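Local coordinates for aldehyde dehydrogenase 12 (Zea mays, PDB 6D97), which catalyses the NAD-dependent oxidation of L-glutamate gamma-semialdehyde to glutamate, the last step of proline catabolism in plants, at residues Trp187-Val192 with Met215-Val220; Asp310-Val315 with Ser343-Lys348; Val32-Val37 with Leu127-Lys132; Ala373-Met378 with Gly406-Thr411. All coordinates share one frame; numbering follows the deposited sequence.

Contact 1 of 4, residues Trp187-Val192 with Met215-Val220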
loop_
_atom_site.group_PDB
_atom_site.type_symbol
_atom_site.label_atom_id
_atom_site.label_comp_id
_atom_site.label_asym_id
_atom_site.label_seq_id
_atom_site.Cartn_x
_atom_site.Cartn_y
_atom_site.Cartn_z
ATOM N N TRP A 187 4.113 13.424 8.577
ATOM C CA TRP A 187 4.762 14.605 9.134
ATOM C C TRP A 187 5.467 14.253 10.435
ATOM O O TRP A 187 4.958 13.446 11.215
ATOM C CB TRP A 187 3.739 15.701 9.406
ATOM C CG TRP A 187 4.167 17.039 8.929
ATOM C CD1 TRP A 187 4.436 18.143 9.690
ATOM C CD2 TRP A 187 4.379 17.425 7.570
ATOM N NE1 TRP A 187 4.799 19.193 8.883
ATOM C CE2 TRP A 187 4.775 18.779 7.577
ATOM C CE3 TRP A 187 4.273 16.757 6.345
ATOM C CZ2 TRP A 187 5.066 19.476 6.406
ATOM C CZ3 TRP A 187 4.561 17.450 5.184
ATOM C CH2 TRP A 187 4.954 18.798 5.223
ATOM N N PRO A 188 6.619 14.855 10.713
ATOM C CA PRO A 188 7.286 14.607 11.994
ATOM C C PRO A 188 6.538 15.290 13.127
ATOM O O PRO A 188 5.604 16.067 12.923
ATOM C CB PRO A 188 8.676 15.217 11.795
ATOM C CG PRO A 188 8.448 16.308 10.815
ATOM C CD PRO A 188 7.369 15.811 9.882
ATOM N N TYR A 189 6.969 14.985 14.345
ATOM C CA TYR A 189 6.463 15.686 15.512
ATOM C C TYR A 189 7.378 16.814 15.961
ATOM O O TYR A 189 6.906 17.762 16.599
ATOM C CB TYR A 189 6.260 14.716 16.673
ATOM C CG TYR A 189 5.150 13.711 16.481
ATOM C CD1 TYR A 189 3.824 14.051 16.709
ATOM C CD2 TYR A 189 5.430 12.410 16.111
ATOM C CE1 TYR A 189 2.807 13.122 16.553
ATOM C CE2 TYR A 189 4.428 11.483 15.952
ATOM C CZ TYR A 189 3.122 11.840 16.176
ATOM O OH TYR A 189 2.139 10.894 16.015
ATOM N N GLY A 190 8.667 16.736 15.644
ATOM C CA GLY A 190 9.616 17.738 16.056
ATOM C C GLY A 190 10.423 17.288 17.257
ATOM O O GLY A 190 11.133 16.277 17.211
ATOM N N PRO A 191 10.322 18.028 18.362
ATOM C CA PRO A 191 11.050 17.654 19.584
ATOM C C PRO A 191 10.369 16.471 20.257
ATOM O O PRO A 191 9.179 16.524 20.577
ATOM C CB PRO A 191 10.973 18.920 20.445
ATOM C CG PRO A 191 9.692 19.578 20.015
ATOM C CD PRO A 191 9.492 19.232 18.553
ATOM N N VAL A 192 11.126 15.390 20.446
ATOM C CA VAL A 192 10.598 14.153 21.004
ATOM C C VAL A 192 11.586 13.597 22.025
ATOM O O VAL A 192 12.728 14.048 22.133
ATOM C CB VAL A 192 10.304 13.099 19.915
ATOM C CG1 VAL A 192 9.379 13.668 18.853
ATOM C CG2 VAL A 192 11.589 12.598 19.290
ATOM N N MET A 215 12.172 10.115 10.432
ATOM C CA MET A 215 10.945 10.815 10.076
ATOM C C MET A 215 11.053 12.324 10.234
ATOM O O MET A 215 10.108 13.035 9.874
ATOM C CB MET A 215 9.775 10.294 10.912
ATOM C CG MET A 215 9.557 8.795 10.781
ATOM S SD MET A 215 9.547 8.233 9.066
ATOM C CE MET A 215 8.096 9.070 8.434
ATOM N N GLY A 216 12.161 12.826 10.760
ATOM C CA GLY A 216 12.386 14.245 10.878
ATOM C C GLY A 216 12.274 14.829 12.276
ATOM O O GLY A 216 12.171 16.056 12.402
ATOM N N ASN A 217 12.289 14.004 13.316
ATOM C CA ASN A 217 12.217 14.496 14.682
ATOM C C ASN A 217 13.613 14.802 15.218
ATOM O O ASN A 217 14.629 14.377 14.661
ATOM C CB ASN A 217 11.525 13.477 15.589
ATOM C CG ASN A 217 10.171 13.044 15.058
ATOM O OD1 ASN A 217 9.182 13.763 15.195
ATOM N ND2 ASN A 217 10.120 11.863 14.452
ATOM N N LYS A 218 13.650 15.564 16.311
ATOM C CA LYS A 218 14.875 15.735 17.085
ATOM C C LYS A 218 14.673 15.090 18.446
ATOM O O LYS A 218 13.942 15.637 19.287
ATOM C CB LYS A 218 15.253 17.209 17.240
ATOM C CG LYS A 218 16.422 17.423 18.185
ATOM C CD LYS A 218 17.006 18.812 18.083
ATOM C CE LYS A 218 18.203 18.937 19.013
ATOM N NZ LYS A 218 18.890 20.250 18.872
ATOM N N PRO A 219 15.267 13.930 18.699
ATOM C CA PRO A 219 15.024 13.230 19.959
ATOM C C PRO A 219 16.057 13.536 21.028
ATOM O O PRO A 219 17.212 13.869 20.755
ATOM C CB PRO A 219 15.112 11.757 19.538
ATOM C CG PRO A 219 16.160 11.773 18.471
ATOM C CD PRO A 219 16.051 13.111 17.762
ATOM N N VAL A 220 15.606 13.421 22.271
ATOM C CA VAL A 220 16.486 13.281 23.421
ATOM C C VAL A 220 16.347 11.845 23.905
ATOM O O VAL A 220 15.228 11.355 24.112
ATOM C CB VAL A 220 16.159 14.301 24.529
ATOM C CG1 VAL A 220 14.716 14.162 25.013
ATOM C CG2 VAL A 220 17.141 14.157 25.679
#
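The phenol ring of Y189 and the carboxamide of N217 run side by side, pointing the same way with their planes 21° apart, so that N217 OD1 lies at the ring's edge, near its plane. That oxygen is gripped by two successive backbone N-H groups of the turn leading into strand 191-196: Y189 N at 2.7 Å from N217 OD1 and, on a lone pair, G190 N at 3.1 Å from N217 OD1. An alanine here in place of N217 would lose the whole amide, and with it the grip on both N-H groups, and would probably leave the turn less firmly held. G190, with a positive phi that suits glycine, then begins the parallel pairing. K218 N donates to G190 O (2.8 Å), V192 N to K218 O (3.1 Å) and V220 N to V192 O (2.9 Å). On the sheet face carrying V192 and P219, V192 CG2 rests 3.6 Å from P219 CB. G216 closes helix 203-214 in a Schellman motif, and P188 CB lies against M215 O at 3.2 Å. N217 ND2 bonds A212 O in helix 203-214, the crossover helix between parallel strands 191-196 and 218-223 of the Rossmann-type NAD-binding sheet, and W524 O at the end of helix 517-524, which packs beside the unit.

Contact 2 of 4, residues Asp310-Val315 with Ser343-Lys348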
loop_
_atom_site.group_PDB
_atom_site.type_symbol
_atom_site.label_atom_id
_atom_site.label_comp_id
_atom_site.label_asym_id
_atom_site.label_seq_id
_atom_site.Cartn_x
_atom_site.Cartn_y
_atom_site.Cartn_z
ATOM N N ASP A 310 11.241 -32.641 21.468
ATOM C CA ASP A 310 12.563 -32.087 21.741
ATOM C C ASP A 310 12.647 -30.628 21.314
ATOM O O ASP A 310 13.109 -29.771 22.077
ATOM C CB ASP A 310 13.634 -32.915 21.033
ATOM C CG ASP A 310 13.830 -34.277 21.661
ATOM O OD1 ASP A 310 13.990 -34.348 22.896
ATOM O OD2 ASP A 310 13.823 -35.279 20.919
ATOM N N TYR A 311 12.197 -30.325 20.092
ATOM C CA TYR A 311 12.246 -28.950 19.608
ATOM C C TYR A 311 11.401 -28.028 20.476
ATOM O O TYR A 311 11.832 -26.922 20.822
ATOM C CB TYR A 311 11.780 -28.879 18.154
ATOM C CG TYR A 311 12.017 -27.524 17.517
ATOM C CD1 TYR A 311 11.116 -26.479 17.696
ATOM C CD2 TYR A 311 13.147 -27.289 16.743
ATOM C CE1 TYR A 311 11.335 -25.240 17.121
ATOM C CE2 TYR A 311 13.372 -26.054 16.163
ATOM C CZ TYR A 311 12.465 -25.035 16.356
ATOM O OH TYR A 311 12.688 -23.805 15.781
ATOM N N VAL A 312 10.187 -28.462 20.825
ATOM C CA VAL A 312 9.297 -27.636 21.638
ATOM C C VAL A 312 9.904 -27.390 23.014
ATOM O O VAL A 312 9.811 -26.285 23.561
ATOM C CB VAL A 312 7.906 -28.290 21.738
ATOM C CG1 VAL A 312 7.023 -27.524 22.713
ATOM C CG2 VAL A 312 7.259 -28.352 20.364
ATOM N N ALA A 313 10.540 -28.410 23.592
ATOM C CA ALA A 313 11.156 -28.244 24.904
ATOM C C ALA A 313 12.284 -27.222 24.849
ATOM O O ALA A 313 12.400 -26.362 25.729
ATOM C CB ALA A 313 11.665 -29.589 25.423
ATOM N N TRP A 314 13.122 -27.301 23.814
ATOM C CA TRP A 314 14.225 -26.357 23.667
ATOM C C TRP A 314 13.713 -24.926 23.582
ATOM O O TRP A 314 14.260 -24.018 24.219
ATOM C CB TRP A 314 15.047 -26.713 22.431
ATOM C CG TRP A 314 16.031 -25.669 22.007
ATOM C CD1 TRP A 314 17.196 -25.331 22.634
ATOM C CD2 TRP A 314 15.950 -24.847 20.838
ATOM N NE1 TRP A 314 17.840 -24.340 21.932
ATOM C CE2 TRP A 314 17.094 -24.025 20.825
ATOM C CE3 TRP A 314 15.021 -24.725 19.801
ATOM C CZ2 TRP A 314 17.332 -23.095 19.816
ATOM C CZ3 TRP A 314 15.258 -23.802 18.799
ATOM C CH2 TRP A 314 16.404 -22.999 18.814
ATOM N N VAL A 315 12.647 -24.711 22.809
ATOM C CA VAL A 315 12.092 -23.369 22.675
ATOM C C VAL A 315 11.506 -22.899 23.997
ATOM O O VAL A 315 11.616 -21.721 24.359
ATOM C CB VAL A 315 11.046 -23.340 21.548
ATOM C CG1 VAL A 315 10.394 -21.980 21.475
ATOM C CG2 VAL A 315 11.699 -23.689 20.231
ATOM N N SER A 343 4.323 -36.728 27.266
ATOM C CA SER A 343 5.264 -36.581 26.164
ATOM C C SER A 343 6.719 -36.594 26.612
ATOM O O SER A 343 7.606 -36.790 25.774
ATOM C CB SER A 343 4.979 -35.278 25.412
ATOM O OG SER A 343 5.173 -34.152 26.252
ATOM N N GLY A 344 6.984 -36.398 27.900
ATOM C CA GLY A 344 8.331 -36.155 28.369
ATOM C C GLY A 344 8.781 -34.714 28.265
ATOM O O GLY A 344 9.964 -34.434 28.495
ATOM N N LEU A 345 7.874 -33.793 27.929
ATOM C CA LEU A 345 8.249 -32.396 27.731
ATOM C C LEU A 345 8.780 -31.774 29.017
ATOM O O LEU A 345 9.863 -31.178 29.028
ATOM C CB LEU A 345 7.049 -31.600 27.219
ATOM C CG LEU A 345 7.268 -30.087 27.221
ATOM C CD1 LEU A 345 8.048 -29.666 25.991
ATOM C CD2 LEU A 345 5.952 -29.346 27.319
ATOM N N LEU A 346 8.017 -31.886 30.109
ATOM C CA LEU A 346 8.432 -31.282 31.372
ATOM C C LEU A 346 9.757 -31.858 31.850
ATOM O O LEU A 346 10.595 -31.137 32.405
ATOM C CB LEU A 346 7.349 -31.478 32.433
ATOM C CG LEU A 346 6.135 -30.548 32.372
ATOM C CD1 LEU A 346 5.136 -30.902 33.468
ATOM C CD2 LEU A 346 6.577 -29.093 32.484
ATOM N N GLU A 347 9.963 -33.162 31.642
ATOM C CA GLU A 347 11.234 -33.783 32.004
ATOM C C GLU A 347 12.385 -33.175 31.214
ATOM O O GLU A 347 13.453 -32.898 31.774
ATOM C CB GLU A 347 11.164 -35.296 31.783
ATOM C CG GLU A 347 10.289 -36.040 32.786
ATOM C CD GLU A 347 8.801 -35.800 32.571
ATOM O OE1 GLU A 347 8.431 -35.300 31.485
ATOM O OE2 GLU A 347 8.005 -36.105 33.488
ATOM N N LYS A 348 12.182 -32.949 29.911
ATOM C CA LYS A 348 13.215 -32.308 29.103
ATOM C C LYS A 348 13.409 -30.852 29.508
ATOM O O LYS A 348 14.538 -30.349 29.500
ATOM C CB LYS A 348 12.869 -32.410 27.618
ATOM C CG LYS A 348 12.797 -33.832 27.094
ATOM C CD LYS A 348 12.103 -33.883 25.739
ATOM C CE LYS A 348 11.949 -35.311 25.241
ATOM N NZ LYS A 348 13.260 -35.949 24.935
#
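Two helices meet here through a small apolar patch with an ion pair beside it. A313 points its CB at the opposite helix and is the smallest of the side chains involved, which lets the backbones come near at this point. L345 swings its CG anti to the backbone N (chi1 170°), bringing CD1 over the A313 backbone and methyl, 3.6 Å from A313 CA. V312 reaches the same CD1 from the neighbouring position: its side chain crosses that of L345 at about a right angle, V312 CG1 lying 4.0 Å from L345 CD1. K348, one turn further along its helix, sets its CB 3.8 Å from A313 CB. From there its chain runs out nearly straight and bends at the last torsion (chi4 -66°), crossing the D310 side chain obliquely. K348 NZ thereby lands 2.7 Å from D310 OD1, on the syn lone pair of that one oxygen. At the start of helix 345-354, G344 is the N-cap, while S343 OG accepts from L345 N in an ST turn. On another side of helix 309-321, Y311 and W314 meet W541 of a neighbouring subunit. The salt bridge sits at the solvent-facing border of the patch, so it is probably partly screened; D310 lies in the first turn of its helix, where its negative charge would also be favoured by the helix end.

Contact 3 of 4, residues Val32-Val37 with Leu127-Lys132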
loop_
_atom_site.group_PDB
_atom_site.type_symbol
_atom_site.label_atom_id
_atom_site.label_comp_id
_atom_site.label_asym_id
_atom_site.label_seq_id
_atom_site.Cartn_x
_atom_site.Cartn_y
_atom_site.Cartn_z
ATOM N N VAL A 32 35.986 2.912 25.768
ATOM C CA VAL A 32 35.926 1.896 26.809
ATOM C C VAL A 32 36.366 0.560 26.227
ATOM O O VAL A 32 36.143 0.273 25.049
ATOM C CB VAL A 32 34.509 1.793 27.421
ATOM C CG1 VAL A 32 33.507 1.282 26.390
ATOM C CG2 VAL A 32 34.505 0.905 28.652
ATOM N N SER A 33 36.998 -0.254 27.062
ATOM C CA SER A 33 37.377 -1.613 26.707
ATOM C C SER A 33 36.488 -2.566 27.482
ATOM O O SER A 33 36.630 -2.670 28.709
ATOM C CB SER A 33 38.847 -1.868 27.026
ATOM O OG SER A 33 39.161 -3.245 26.930
ATOM N N PRO A 34 35.569 -3.277 26.818
ATOM C CA PRO A 34 34.563 -4.066 27.556
ATOM C C PRO A 34 35.156 -5.087 28.499
ATOM O O PRO A 34 34.600 -5.314 29.576
ATOM C CB PRO A 34 33.763 -4.739 26.433
ATOM C CG PRO A 34 33.937 -3.825 25.267
ATOM C CD PRO A 34 35.335 -3.300 25.368
ATOM N N GLN A 35 36.271 -5.709 28.130
ATOM C CA GLN A 35 36.847 -6.751 28.965
ATOM C C GLN A 35 37.759 -6.193 30.052
ATOM O O GLN A 35 38.018 -6.890 31.040
ATOM C CB GLN A 35 37.594 -7.770 28.099
ATOM C CG GLN A 35 38.456 -7.179 26.988
ATOM C CD GLN A 35 37.642 -6.623 25.831
ATOM O OE1 GLN A 35 37.683 -5.424 25.557
ATOM N NE2 GLN A 35 36.893 -7.487 25.156
ATOM N N GLU A 36 38.224 -4.951 29.910
ATOM C CA GLU A 36 39.129 -4.340 30.876
ATOM C C GLU A 36 38.410 -3.655 32.034
ATOM O O GLU A 36 38.951 -3.615 33.144
ATOM C CB GLU A 36 40.012 -3.301 30.178
ATOM C CG GLU A 36 41.511 -3.543 30.317
ATOM C CD GLU A 36 42.075 -4.417 29.206
ATOM O OE1 GLU A 36 41.695 -5.607 29.124
ATOM O OE2 GLU A 36 42.891 -3.908 28.407
ATOM N N VAL A 37 37.211 -3.120 31.794
ATOM C CA VAL A 37 36.569 -2.220 32.746
ATOM C C VAL A 37 36.243 -2.956 34.042
ATOM O O VAL A 37 35.635 -4.035 34.040
ATOM C CB VAL A 37 35.323 -1.575 32.120
ATOM C CG1 VAL A 37 34.389 -2.629 31.560
ATOM C CG2 VAL A 37 34.631 -0.689 33.150
ATOM N N LEU A 127 31.220 -6.008 16.255
ATOM C CA LEU A 127 30.213 -6.917 16.795
ATOM C C LEU A 127 30.633 -7.429 18.164
ATOM O O LEU A 127 29.875 -7.345 19.137
ATOM C CB LEU A 127 30.000 -8.098 15.842
ATOM C CG LEU A 127 29.189 -7.999 14.550
ATOM C CD1 LEU A 127 29.451 -9.218 13.683
ATOM C CD2 LEU A 127 27.706 -7.881 14.853
ATOM N N ASP A 128 31.853 -7.958 18.252
ATOM C CA ASP A 128 32.334 -8.515 19.509
ATOM C C ASP A 128 32.434 -7.442 20.589
ATOM O O ASP A 128 32.093 -7.689 21.751
ATOM C CB ASP A 128 33.684 -9.189 19.277
ATOM C CG ASP A 128 34.234 -9.826 20.526
ATOM O OD1 ASP A 128 33.655 -10.829 20.986
ATOM O OD2 ASP A 128 35.247 -9.320 21.046
ATOM N N PHE A 129 32.892 -6.245 20.218
ATOM C CA PHE A 129 32.974 -5.141 21.168
ATOM C C PHE A 129 31.619 -4.862 21.807
ATOM O O PHE A 129 31.496 -4.802 23.035
ATOM C CB PHE A 129 33.507 -3.892 20.461
ATOM C CG PHE A 129 33.380 -2.633 21.266
ATOM C CD1 PHE A 129 34.363 -2.270 22.169
ATOM C CD2 PHE A 129 32.283 -1.799 21.103
ATOM C CE1 PHE A 129 34.254 -1.108 22.909
ATOM C CE2 PHE A 129 32.164 -0.637 21.838
ATOM C CZ PHE A 129 33.153 -0.288 22.744
ATOM N N PHE A 130 30.583 -4.703 20.980
ATOM C CA PHE A 130 29.266 -4.370 21.512
ATOM C C PHE A 130 28.650 -5.547 22.259
ATOM O O PHE A 130 27.984 -5.355 23.281
ATOM C CB PHE A 130 28.349 -3.896 20.385
ATOM C CG PHE A 130 28.464 -2.426 20.101
ATOM C CD1 PHE A 130 27.960 -1.495 20.997
ATOM C CD2 PHE A 130 29.084 -1.974 18.947
ATOM C CE1 PHE A 130 28.061 -0.144 20.744
ATOM C CE2 PHE A 130 29.184 -0.623 18.685
ATOM C CZ PHE A 130 28.675 0.293 19.587
ATOM N N ALA A 131 28.859 -6.771 21.769
ATOM C CA ALA A 131 28.348 -7.940 22.477
ATOM C C ALA A 131 28.962 -8.054 23.865
ATOM O O ALA A 131 28.260 -8.323 24.845
ATOM C CB ALA A 131 28.619 -9.204 21.665
ATOM N N LYS A 132 30.277 -7.842 23.969
ATOM C CA LYS A 132 30.938 -7.921 25.267
ATOM C C LYS A 132 30.506 -6.785 26.180
ATOM O O LYS A 132 30.281 -7.001 27.374
ATOM C CB LYS A 132 32.454 -7.907 25.090
ATOM C CG LYS A 132 33.117 -9.248 25.323
ATOM C CD LYS A 132 33.710 -9.781 24.037
ATOM C CE LYS A 132 34.554 -11.017 24.296
ATOM N NZ LYS A 132 35.656 -11.160 23.306
#
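Residues 34-36 take helical backbone angles without the regular bonds, in a turn whose S33 O accepts from both E36 N and V37 N, and the turn comes nearest helix 124-137 where the CA atoms of P34 and K132 are 5.8 Å apart. P34 is the wedge. Its ring crosses the side chain of F129 at about a right angle: P34 CD lies 3.5 Å from F129 CE1 in an oblique approach, while P34 CG lies 3.4 Å from F129 O on the helix backbone. F129 holds its ring there with CG anti to the backbone N (chi1 169°), and V32 O meets the ring's edge in plane, 3.2 Å from F129 CE1. On the ring's other flank, away from CE1, F129 CD2 stands over one face of the F130 ring, offset toward the rim. P34 CB also packs on K132 CB at 3.7 Å. The K132 chain then bends at chi2, and its ammonium turns back along its own helix to D128, with K132 NZ 2.9 Å from D128 OD2 on the syn lone pair. S33 OG donates to Q35 OE1 at 3.0 Å, which helps to hold the Q35 amide in the turn beside the aliphatic part of K132. R136 NH1 donates to both P34 O and V37 O, adding a polar tie from the same helix to the turn. Across the two segments the attraction is therefore mostly dispersion, with V32 O facing the slightly positive hydrogens of the F129 rim, whereas the charge of K132 is paired with D128 within the helix, and D128 OD1 also bonds Y142 OH.

Contact 4 of 4, residues Ala373-Met378 with Gly406-Thr411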
loop_
_atom_site.group_PDB
_atom_site.type_symbol
_atom_site.label_atom_id
_atom_site.label_comp_id
_atom_site.label_asym_id
_atom_site.label_seq_id
_atom_site.Cartn_x
_atom_site.Cartn_y
_atom_site.Cartn_z
ATOM N N ALA A 373 12.623 -11.611 46.700
ATOM C CA ALA A 373 11.350 -11.322 46.049
ATOM C C ALA A 373 10.882 -12.498 45.203
ATOM O O ALA A 373 9.684 -12.805 45.154
ATOM C CB ALA A 373 11.474 -10.063 45.191
ATOM N N MET A 374 11.816 -13.172 44.532
ATOM C CA MET A 374 11.448 -14.308 43.695
ATOM C C MET A 374 11.075 -15.520 44.539
ATOM O O MET A 374 10.130 -16.246 44.205
ATOM C CB MET A 374 12.593 -14.644 42.739
ATOM C CG MET A 374 12.675 -13.737 41.523
ATOM S SD MET A 374 14.031 -14.140 40.402
ATOM C CE MET A 374 15.376 -13.211 41.139
ATOM N N ILE A 375 11.805 -15.757 45.633
ATOM C CA ILE A 375 11.459 -16.846 46.542
ATOM C C ILE A 375 10.094 -16.599 47.175
ATOM O O ILE A 375 9.258 -17.507 47.259
ATOM C CB ILE A 375 12.551 -17.019 47.614
ATOM C CG1 ILE A 375 13.816 -17.641 47.008
ATOM C CG2 ILE A 375 12.020 -17.865 48.764
ATOM C CD1 ILE A 375 13.639 -19.087 46.610
ATOM N N GLU A 376 9.847 -15.365 47.631
ATOM C CA GLU A 376 8.566 -15.036 48.253
ATOM C C GLU A 376 7.411 -15.285 47.287
ATOM O O GLU A 376 6.402 -15.905 47.650
ATOM C CB GLU A 376 8.572 -13.580 48.729
ATOM C CG GLU A 376 7.352 -13.215 49.561
ATOM C CD GLU A 376 7.126 -11.720 49.647
ATOM O OE1 GLU A 376 7.628 -11.080 50.593
ATOM O OE2 GLU A 376 6.448 -11.175 48.757
ATOM N N HIS A 377 7.541 -14.804 46.045
ATOM C CA HIS A 377 6.530 -15.060 45.013
ATOM C C HIS A 377 6.277 -16.558 44.850
ATOM O O HIS A 377 5.126 -17.008 44.828
ATOM C CB HIS A 377 6.965 -14.454 43.679
ATOM C CG HIS A 377 5.953 -14.616 42.579
ATOM N ND1 HIS A 377 4.705 -14.021 42.620
ATOM C CD2 HIS A 377 6.009 -15.301 41.413
ATOM C CE1 HIS A 377 4.038 -14.338 41.527
ATOM N NE2 HIS A 377 4.809 -15.108 40.777
ATOM N N MET A 378 7.343 -17.348 44.742
ATOM C CA MET A 378 7.204 -18.800 44.641
ATOM C C MET A 378 6.430 -19.371 45.823
ATOM O O MET A 378 5.557 -20.231 45.646
ATOM C CB MET A 378 8.585 -19.462 44.563
ATOM C CG MET A 378 8.563 -20.972 44.591
ATOM S SD MET A 378 10.236 -21.646 44.733
ATOM C CE MET A 378 10.671 -21.243 46.427
ATOM N N GLY A 406 18.992 -10.225 41.868
ATOM C CA GLY A 406 18.631 -11.596 42.136
ATOM C C GLY A 406 19.592 -12.583 41.503
ATOM O O GLY A 406 20.300 -12.279 40.544
ATOM N N ALA A 407 19.609 -13.792 42.064
ATOM C CA ALA A 407 20.476 -14.868 41.576
ATOM C C ALA A 407 19.751 -16.185 41.855
ATOM O O ALA A 407 19.946 -16.810 42.900
ATOM C CB ALA A 407 21.849 -14.829 42.232
ATOM N N MET A 408 18.920 -16.594 40.903
ATOM C CA MET A 408 18.022 -17.726 41.067
ATOM C C MET A 408 18.276 -18.775 39.996
ATOM O O MET A 408 18.598 -18.448 38.850
ATOM C CB MET A 408 16.559 -17.275 40.998
ATOM C CG MET A 408 16.026 -16.663 42.280
ATOM S SD MET A 408 15.774 -17.894 43.572
ATOM C CE MET A 408 14.590 -18.981 42.778
ATOM N N LYS A 409 18.125 -20.036 40.380
ATOM C CA LYS A 409 18.069 -21.101 39.396
ATOM C C LYS A 409 16.772 -20.980 38.597
ATOM O O LYS A 409 15.771 -20.468 39.107
ATOM C CB LYS A 409 18.136 -22.466 40.075
ATOM C CG LYS A 409 19.434 -22.754 40.818
ATOM C CD LYS A 409 19.378 -24.111 41.504
ATOM C CE LYS A 409 20.699 -24.455 42.174
ATOM N NZ LYS A 409 20.625 -25.745 42.913
ATOM N N PRO A 410 16.767 -21.433 37.342
ATOM C CA PRO A 410 15.533 -21.384 36.544
ATOM C C PRO A 410 14.412 -22.126 37.251
ATOM O O PRO A 410 14.561 -23.286 37.641
ATOM C CB PRO A 410 15.928 -22.072 35.232
ATOM C CG PRO A 410 17.401 -21.913 35.156
ATOM C CD PRO A 410 17.898 -21.975 36.575
ATOM N N THR A 411 13.285 -21.443 37.418
ATOM C CA THR A 411 12.194 -21.936 38.241
ATOM C C THR A 411 10.903 -22.021 37.438
ATOM O O THR A 411 10.560 -21.104 36.685
ATOM C CB THR A 411 11.987 -21.040 39.463
ATOM O OG1 THR A 411 13.188 -21.015 40.244
ATOM C CG2 THR A 411 10.831 -21.555 40.316
#
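Helix 371-382 packs here against the loop that leads into strand 411-414, next to the edge strand 388-391 of the large mixed sheet. Three thioethers and a few methyl groups carry the contact. M374 points toward the loop and M408 toward the helix, and the two chains slide past each other in opposite directions. M374 keeps its CG anti to the carbonyl carbon and runs straight through chi2 before bending at chi3 (-86°), so that its tip meets the other chain near its root: M408 CG lies 3.7 Å from M374 CE and also 3.7 Å from M374 SD. The same methyl covers the backbone of G406, with M374 CE 3.8 Å from G406 CA; a CB at that position would run into it, so the close approach depends on the glycine. M408 bends at both chi2 and chi3, curling its end across I375 at about a right angle, with M408 SD 3.9 Å from I375 CD1. The sheet so joined to the helix also holds strands 298-302 and 331-337 and, as in other aldehyde dehydrogenases, is probably that of the catalytic domain. An alanine here in place of M408 would remove the CG that M374 packs on and the SD and CE that lie against I375, and would probably leave the helix less firmly seated. T411 then starts the strand, its OG1 donating to K409 O at 2.9 Å and also bonded to G393 N. A looser touch, M378 SD to T411 CG2 at 4.5 Å, lies one turn along the helix, where both residues also pack on F437.

The four contacts are separate: none touches another. Contact 1 belongs to the NAD-binding sheet, the side chain of V220 lying about 10 Å from bound NAD and about 6 Å from that of K222, which binds it. In contact 4 the side chain of M374 is about 13 Å from NAD. Contacts 2 and 4 are the closest pair, with nearest atoms about 10 Å apart, and their helices 345-354 and 371-382 follow each other in the chain. Contacts 1 and 2 lie on opposite sides of the chain's centre, centres 47 Å apart, yet both touch the second subunit. Contact 3, which closes first along the chain, stands about 17 Å from contacts 1 and 4 at the nearest atoms.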